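YECBM32 (Yersinia enterocolitica, PDB 2JDA) binds polygalacturonic acid, the backbone of pectin, as a calcium-containing carbohydrate-binding module of the periplasm. Local coordinates at residues Val11-Ser16 and Ala27-Gly32; Ile113-Phe118 and Asn129-Asn134. One frame throughout, in Å; residues are numbered along the deposited sequence.

Contact 1: residues Val11-Ser16 and Ala27-Gly32; sequences VAVTAS and ANIADG. With CA (calcium ion), chain C.
V13, on the edge strand 10-15, faces the 3-10 segment 27-29 and the loop that follows it in this F5/8 type C beta-sandwich, with the CA atoms of V13 and A27 5.7 Å apart and no hydrogen bond between the segments. V13 is the one residue of its strand that reaches across, and its two methyls divide the work. CG1, anti to the backbone N (chi1 180°), meets CG2 of I29 at 4.0 Å, the valine and isoleucine side chains lying roughly perpendicular. CG2 turns to the next residue along, 4.2 Å from CB of A30. A27 sits at the margin, with its backbone N 4.4 Å from CG1 of V13. I29 carries the contact inward, since its side chain also packs on W38, I128 and I131. P26 and V46 add to the surroundings of V13, while backbone bonds to E49 and Q47 tie the strand into its sheet, with a classic bulge at V11 and A12 opposite E49. Away from the strand, the same turn becomes part of a calcium site. The N of A30 bonds to O of A27, closing the turn, and the carbonyl of N28 points at the metal. D33, T36, N129 and E130 complete the site. Here the calcium ion is bound by O of N28 at 2.3 Å and by OD1 of D31 at 2.5 Å.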
loop_
_atom_site.group_PDB
_atom_site.type_symbol
_atom_site.label_atom_id
_atom_site.label_comp_id
_atom_site.label_asym_id
_atom_site.label_seq_id
_atom_site.Cartn_x
_atom_site.Cartn_y
_atom_site.Cartn_z
ATOM N N VAL A 11 -4.194 10.654 -7.280
ATOM C CA VAL A 11 -4.985 11.893 -7.116
ATOM C C VAL A 11 -5.920 11.917 -5.924
ATOM O O VAL A 11 -6.328 12.979 -5.476
ATOM C CB VAL A 11 -5.835 12.229 -8.358
ATOM C CG1 VAL A 11 -4.940 12.454 -9.529
ATOM C CG2 VAL A 11 -6.902 11.189 -8.677
ATOM N N ALA A 12 -6.191 10.774 -5.328
ATOM C CA ALA A 12 -7.126 10.718 -4.210
ATOM C C ALA A 12 -6.839 9.458 -3.426
ATOM O O ALA A 12 -6.545 8.428 -4.009
ATOM C CB ALA A 12 -8.524 10.734 -4.687
ATOM N N VAL A 13 -6.889 9.587 -2.120
ATOM C CA VAL A 13 -6.714 8.469 -1.208
ATOM C C VAL A 13 -7.909 8.457 -0.277
ATOM O O VAL A 13 -8.326 9.528 0.221
ATOM C CB VAL A 13 -5.416 8.560 -0.377
ATOM C CG1 VAL A 13 -5.283 7.358 0.570
ATOM C CG2 VAL A 13 -4.228 8.692 -1.258
ATOM N N THR A 14 -8.455 7.274 -0.019
ATOM C CA THR A 14 -9.516 7.090 0.966
ATOM C C THR A 14 -9.111 5.921 1.842
ATOM O O THR A 14 -8.282 5.091 1.461
ATOM C CB THR A 14 -10.891 6.875 0.329
ATOM O OG1 THR A 14 -10.818 5.786 -0.606
ATOM C CG2 THR A 14 -11.344 8.075 -0.430
ATOM N N ALA A 15 -9.735 5.795 2.990
ATOM C CA ALA A 15 -9.446 4.679 3.878
ATOM C C ALA A 15 -10.631 4.330 4.785
ATOM O O ALA A 15 -11.534 5.143 5.009
ATOM C CB ALA A 15 -8.208 4.968 4.708
ATOM N N SER A 16 -10.584 3.121 5.348
ATOM C CA SER A 16 -11.560 2.682 6.300
ATOM C C SER A 16 -11.573 3.547 7.555
ATOM O O SER A 16 -12.623 3.678 8.180
ATOM C CB SER A 16 -11.246 1.254 6.731
ATOM O OG SER A 16 -9.960 1.113 7.218
ATOM N N ALA A 27 -3.974 10.495 3.321
ATOM C CA ALA A 27 -3.141 11.185 2.348
ATOM C C ALA A 27 -1.652 11.082 2.649
ATOM O O ALA A 27 -0.803 11.272 1.786
ATOM C CB ALA A 27 -3.586 12.597 2.199
ATOM N N ASN A 28 -1.315 10.830 3.908
ATOM C CA ASN A 28 0.078 10.658 4.309
ATOM C C ASN A 28 0.726 9.479 3.595
ATOM O O ASN A 28 1.943 9.345 3.618
ATOM C CB ASN A 28 0.264 10.461 5.823
ATOM C CG ASN A 28 0.117 11.710 6.690
ATOM O OD1 ASN A 28 0.107 11.591 7.961
ATOM N ND2 ASN A 28 0.028 12.832 6.092
ATOM N N ILE A 29 -0.062 8.561 3.045
ATOM C CA ILE A 29 0.533 7.384 2.414
ATOM C C ILE A 29 1.109 7.716 1.060
ATOM O O ILE A 29 1.814 6.886 0.505
ATOM C CB ILE A 29 -0.570 6.257 2.294
ATOM C CG1 ILE A 29 0.075 4.894 2.319
ATOM C CG2 ILE A 29 -1.440 6.432 1.065
ATOM C CD1 ILE A 29 -0.926 3.749 2.313
ATOM N N ALA A 30 0.793 8.895 0.517
ATOM C CA ALA A 30 1.142 9.233 -0.860
ATOM C C ALA A 30 1.702 10.637 -1.016
ATOM O O ALA A 30 1.567 11.222 -2.107
ATOM C CB ALA A 30 -0.059 9.043 -1.747
ATOM N N ASP A 31 2.320 11.161 0.050
ATOM C CA ASP A 31 2.787 12.565 0.059
ATOM C C ASP A 31 4.243 12.708 -0.243
ATOM O O ASP A 31 4.769 13.832 -0.225
ATOM C CB ASP A 31 2.436 13.263 1.374
ATOM C CG ASP A 31 3.035 12.625 2.574
ATOM O OD1 ASP A 31 3.766 11.593 2.466
ATOM O OD2 ASP A 31 2.912 13.152 3.693
ATOM N N GLY A 32 4.904 11.603 -0.548
ATOM C CA GLY A 32 6.317 11.654 -0.882
ATOM C C GLY A 32 7.239 11.835 0.290
ATOM O O GLY A 32 8.470 11.999 0.129
HETATM CA CA CA C . 4.211 9.549 3.840
#

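Contact 2: residues Ile113-Phe118 and Asn129-Asn134; sequences IKLDTF and NEIAIN. With CA (calcium ion), chain C.
L115 and I131 meet end to end from the two facing sheets of the beta-sandwich, and their methyls touch in its core. In I131, chi1 of -166° sends CG1 away from the backbone N, and CD1 at its end reaches the leucine. That single methyl meets both branches of L115, lying 3.7 Å from CD2 and 3.8 Å from CD1. L115 holds CG anti to its carbonyl carbon (chi1 -80°), presenting the fork of its two methyls. Two residues along each strand a looser pair repeats the theme: CG1 of I113 stands 4.3 Å from CD1 of I133. I59 and I61 of strand 53-63 and L48 of strand 44-50 fill in around these side chains. On the other face of strand 112-120, OD1 of D116 receives NZ of K114 through its syn lone pair, in a salt bridge of 2.7 Å. At the start of 129-134, O of N129 and OE1 of E130 both bind the calcium ion at 2.4 Å, the glutamate side chain bending to bring OE1 there. Between these two segments, then, the contact is purely apolar: methyl and methylene groups meet without any hydrogen bond, and the segments' own charges stay out of it.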
loop_
_atom_site.group_PDB
_atom_site.type_symbol
_atom_site.label_atom_id
_atom_site.label_comp_id
_atom_site.label_asym_id
_atom_site.label_seq_id
_atom_site.Cartn_x
_atom_site.Cartn_y
_atom_site.Cartn_z
ATOM N N ILE A 113 -6.297 1.151 -6.807
ATOM C CA ILE A 113 -5.574 0.094 -6.108
ATOM C C ILE A 113 -6.017 0.155 -4.672
ATOM O O ILE A 113 -5.917 1.197 -4.048
ATOM C CB ILE A 113 -4.028 0.260 -6.246
ATOM C CG1 ILE A 113 -3.582 0.169 -7.733
ATOM C CG2 ILE A 113 -3.287 -0.740 -5.340
ATOM C CD1 ILE A 113 -3.621 -1.236 -8.272
ATOM N N LYS A 114 -6.409 -0.972 -4.106
ATOM C CA LYS A 114 -6.849 -1.025 -2.707
ATOM C C LYS A 114 -6.046 -2.045 -1.961
ATOM O O LYS A 114 -5.927 -3.176 -2.411
ATOM C CB LYS A 114 -8.342 -1.301 -2.620
ATOM C CG LYS A 114 -8.877 -1.309 -1.159
ATOM C CD LYS A 114 -10.414 -1.364 -1.150
ATOM C CE LYS A 114 -11.047 -2.674 -1.559
ATOM N NZ LYS A 114 -11.390 -3.577 -0.401
ATOM N N LEU A 115 -5.504 -1.672 -0.806
ATOM C CA LEU A 115 -4.872 -2.601 0.107
ATOM C C LEU A 115 -5.823 -2.851 1.257
ATOM O O LEU A 115 -6.264 -1.907 1.912
ATOM C CB LEU A 115 -3.547 -2.076 0.660
ATOM C CG LEU A 115 -2.337 -2.222 -0.255
ATOM C CD1 LEU A 115 -2.466 -1.344 -1.432
ATOM C CD2 LEU A 115 -1.078 -1.870 0.492
ATOM N N ASP A 116 -6.165 -4.117 1.480
ATOM C CA ASP A 116 -6.898 -4.526 2.668
ATOM C C ASP A 116 -5.810 -4.999 3.637
ATOM O O ASP A 116 -4.963 -5.830 3.273
ATOM C CB ASP A 116 -7.871 -5.658 2.379
ATOM C CG ASP A 116 -8.995 -5.277 1.426
ATOM O OD1 ASP A 116 -9.222 -4.043 1.133
ATOM O OD2 ASP A 116 -9.691 -6.189 0.886
ATOM N N THR A 117 -5.787 -4.465 4.847
ATOM C CA THR A 117 -4.680 -4.690 5.775
ATOM C C THR A 117 -5.217 -5.339 7.046
ATOM O O THR A 117 -6.352 -5.118 7.459
ATOM C CB THR A 117 -3.930 -3.391 6.109
ATOM O OG1 THR A 117 -4.793 -2.474 6.781
ATOM C CG2 THR A 117 -3.462 -2.679 4.847
ATOM N N PHE A 118 -4.356 -6.130 7.680
ATOM C CA PHE A 118 -4.761 -7.003 8.790
ATOM C C PHE A 118 -3.897 -6.830 10.027
ATOM O O PHE A 118 -3.902 -7.726 10.905
ATOM C CB PHE A 118 -4.758 -8.476 8.336
ATOM C CG PHE A 118 -5.546 -8.722 7.088
ATOM C CD1 PHE A 118 -6.894 -8.914 7.128
ATOM C CD2 PHE A 118 -4.947 -8.718 5.850
ATOM C CE1 PHE A 118 -7.624 -9.069 5.958
ATOM C CE2 PHE A 118 -5.691 -8.905 4.667
ATOM C CZ PHE A 118 -7.008 -9.034 4.741
ATOM N N ASN A 129 4.211 4.128 5.660
ATOM C CA ASN A 129 4.806 5.443 5.436
ATOM C C ASN A 129 4.546 5.962 4.035
ATOM O O ASN A 129 4.277 7.163 3.820
ATOM C CB ASN A 129 6.315 5.407 5.671
ATOM C CG ASN A 129 6.721 5.039 7.091
ATOM O OD1 ASN A 129 5.976 5.209 8.048
ATOM N ND2 ASN A 129 7.968 4.495 7.233
ATOM N N GLU A 130 4.657 5.089 3.033
ATOM C CA GLU A 130 4.547 5.518 1.658
ATOM C C GLU A 130 4.216 4.313 0.771
ATOM O O GLU A 130 4.576 3.158 1.024
ATOM C CB GLU A 130 5.881 6.129 1.217
ATOM C CG GLU A 130 5.778 7.112 0.110
ATOM C CD GLU A 130 5.070 8.434 0.427
ATOM O OE1 GLU A 130 4.895 8.969 1.570
ATOM O OE2 GLU A 130 4.592 8.901 -0.560
ATOM N N ILE A 131 3.411 4.609 -0.241
ATOM C CA ILE A 131 3.139 3.720 -1.329
ATOM C C ILE A 131 3.277 4.499 -2.615
ATOM O O ILE A 131 2.856 5.643 -2.734
ATOM C CB ILE A 131 1.743 3.128 -1.177
ATOM C CG1 ILE A 131 1.513 1.943 -2.091
ATOM C CG2 ILE A 131 0.729 4.137 -1.361
ATOM C CD1 ILE A 131 0.648 0.885 -1.342
ATOM N N ALA A 132 3.815 3.845 -3.624
ATOM C CA ALA A 132 3.861 4.446 -4.966
ATOM C C ALA A 132 3.549 3.354 -6.000
ATOM O O ALA A 132 3.787 2.160 -5.745
ATOM C CB ALA A 132 5.188 5.089 -5.239
ATOM N N ILE A 133 3.069 3.758 -7.153
ATOM C CA ILE A 133 2.663 2.836 -8.214
ATOM C C ILE A 133 3.608 3.083 -9.407
ATOM O O ILE A 133 3.851 4.208 -9.799
ATOM C CB ILE A 133 1.231 3.098 -8.612
ATOM C CG1 ILE A 133 0.264 3.058 -7.387
ATOM C CG2 ILE A 133 0.841 2.216 -9.774
ATOM C CD1 ILE A 133 0.264 1.854 -6.733
ATOM N N ASN A 134 4.144 2.014 -9.953
ATOM C CA ASN A 134 5.103 2.068 -11.059
ATOM C C ASN A 134 6.362 2.886 -10.688
ATOM O O ASN A 134 6.728 3.862 -11.358
ATOM C CB ASN A 134 4.423 2.649 -12.289
ATOM C CG ASN A 134 3.361 1.745 -12.854
ATOM O OD1 ASN A 134 3.287 0.554 -12.534
ATOM N ND2 ASN A 134 2.532 2.302 -13.749
HETATM CA CA CA C . 4.211 9.549 3.840
#

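Overall arrangement
Contact 2 lies at the centre of the chain and all its touching residues are buried, whereas contact 1 sits about 10 Å from that centre and is only partly buried. Both reach the five-stranded sheet, contact 1 through its edge strand 10-15 and contact 2 through its middle strand 112-120. Each is apolar across its segments, yet each also supplies ligands to the same calcium ion. They join directly as well: O of I29 and N of I131 are 2.9 Å apart, and N of G32 and OE2 of E130 2.7 Å, both probable hydrogen bonds. The shared calcium ion and these two bonds together tie the loop segment 27-32 to strand 125-133, beside the hydrophobic core.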